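Local coordinates for polyamine export protein (Haemophilus ducreyi, PDB 2P4P) that may facilitate the efflux of cadaverine and putrescine from the cytoplasm, and is represented here by its CorC_HlyC (transporter-associated) domain, at the interface of chains A and B. Numbering follows the deposited sequence. Chains: chain A/B, Hypothetical protein HD1797.

The interface of chains A and B. Residues chain A 4-7; chain B 10-12.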
loop_
_atom_site.group_PDB
_atom_site.type_symbol
_atom_site.label_atom_id
_atom_site.label_comp_id
_atom_site.label_asym_id
_atom_site.label_seq_id
_atom_site.Cartn_x
_atom_site.Cartn_y
_atom_site.Cartn_z
HETATM N N MSE A 4 2.774 9.536 7.030
HETATM C CA MSE A 4 3.072 9.381 5.627
HETATM C C MSE A 4 4.494 8.862 5.470
HETATM O O MSE A 4 5.428 9.392 6.066
HETATM C CB MSE A 4 2.877 10.720 4.921
HETATM C CG MSE A 4 2.932 10.662 3.413
HETATM SE SE MSE A 4 2.022 12.213 2.629
HETATM C CE MSE A 4 2.216 13.545 4.028
ATOM N N ARG A 5 4.635 7.784 4.711
ATOM C CA ARG A 5 5.921 7.138 4.545
ATOM C C ARG A 5 6.742 7.898 3.528
ATOM O O ARG A 5 6.191 8.477 2.587
ATOM C CB ARG A 5 5.745 5.697 4.069
ATOM C CG ARG A 5 5.336 5.560 2.609
ATOM C CD ARG A 5 5.341 4.119 2.131
ATOM N NE ARG A 5 4.091 3.448 2.476
ATOM C CZ ARG A 5 3.937 2.634 3.511
ATOM N NH1 ARG A 5 4.969 2.358 4.297
ATOM N NH2 ARG A 5 2.758 2.079 3.742
ATOM N N ARG A 6 8.060 7.879 3.724
ATOM C CA ARG A 6 8.997 8.257 2.665
ATOM C C ARG A 6 8.827 7.334 1.466
ATOM O O ARG A 6 8.761 6.098 1.590
ATOM C CB ARG A 6 10.442 8.216 3.140
ATOM C CG ARG A 6 10.885 9.502 3.780
ATOM C CD ARG A 6 12.183 9.346 4.575
ATOM N NE ARG A 6 12.411 10.556 5.368
ATOM C CZ ARG A 6 13.118 11.597 4.947
ATOM N NH1 ARG A 6 13.257 12.669 5.717
ATOM N NH2 ARG A 6 13.681 11.569 3.741
ATOM N N ASN A 7 8.742 7.969 0.309
ATOM C CA ASN A 7 8.701 7.311 -0.979
ATOM C C ASN A 7 10.076 6.748 -1.350
ATOM O O ASN A 7 10.976 7.485 -1.743
ATOM C CB ASN A 7 8.226 8.343 -2.013
ATOM C CG ASN A 7 7.951 7.748 -3.365
ATOM O OD1 ASN A 7 7.775 6.541 -3.509
ATOM N ND2 ASN A 7 7.888 8.605 -4.373
ATOM N N SER B 10 6.405 5.206 -7.961
ATOM C CA SER B 10 5.066 5.050 -7.366
ATOM C C SER B 10 5.084 5.112 -5.846
ATOM O O SER B 10 5.948 4.525 -5.206
ATOM C CB SER B 10 4.402 3.750 -7.806
ATOM O OG SER B 10 4.243 3.716 -9.215
ATOM N N TRP B 11 4.102 5.793 -5.271
ATOM C CA TRP B 11 4.087 6.039 -3.839
ATOM C C TRP B 11 2.776 5.554 -3.174
ATOM O O TRP B 11 1.698 5.922 -3.605
ATOM C CB TRP B 11 4.301 7.532 -3.643
ATOM C CG TRP B 11 4.523 8.010 -2.264
ATOM C CD1 TRP B 11 4.952 7.284 -1.177
ATOM C CD2 TRP B 11 4.442 9.369 -1.834
ATOM N NE1 TRP B 11 5.087 8.110 -0.080
ATOM C CE2 TRP B 11 4.778 9.395 -0.457
ATOM C CE3 TRP B 11 4.086 10.562 -2.469
ATOM C CZ2 TRP B 11 4.766 10.576 0.296
ATOM C CZ3 TRP B 11 4.064 11.736 -1.717
ATOM C CH2 TRP B 11 4.411 11.730 -0.346
ATOM N N LEU B 12 2.906 4.747 -2.129
ATOM C CA LEU B 12 1.779 4.244 -1.344
ATOM C C LEU B 12 1.412 5.146 -0.178
ATOM O O LEU B 12 2.242 5.380 0.696
ATOM C CB LEU B 12 2.122 2.896 -0.751
ATOM C CG LEU B 12 1.542 1.594 -1.273
ATOM C CD1 LEU B 12 0.011 1.585 -1.259
ATOM C CD2 LEU B 12 2.119 1.325 -2.640
HETATM O O HOH W 1 2.121 6.148 3.790
#
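B:Trp11 reaches from strand 10-14 of its chain into the extended N-terminal segment of the other copy, where A:Asn7 lies over its indole and A:Arg5 meets its rim. Its CG stands anti to the backbone N (chi1 -171°), which carries the ring away from the strand and towards chain A. Tryptophan suits this place because it joins a broad apolar face to a polar N-H at the edge. That N-H is used on the backbone: NE1 of B:Trp11 donates to the carbonyl O of A:Arg5 at 2.9 Å. The acceptor lies nearly in the indole plane, although the nitrogen sits above the carbonyl plane rather than on a lone pair.

A:Asn7 covers one face towards its rim, its CB 3.6 Å from the centroid of the five-membered ring of B:Trp11 in a CH-pi contact. Its amide, turned only 17° from the indole plane, extends past the ring along the CG-CB bond of B:Trp11; the short stem of asparagine keeps this flat group close to the indole. At the six-membered end, the flexible chain of selenomethionine A:Met4 crosses at about a right angle, CG 3.6 Å from CZ2 of B:Trp11.

A:Arg5 also grips the strand itself. Its chain bends at chi3 (84°), bringing NE of A:Arg5 within 3.2 Å of the backbone O of B:Leu12, to which it donates. The guanidinium N-H at NE, carried on a flexible stem, can swing onto a strand carbonyl. The two chains are copies of one protein, but the structure alone does not show whether this pairing is physiological. Water 1 adds a bridge to the same carbonyl, lying 3.1 Å from the backbone N of A:Arg5 and 3.2 Å from O of B:Leu12.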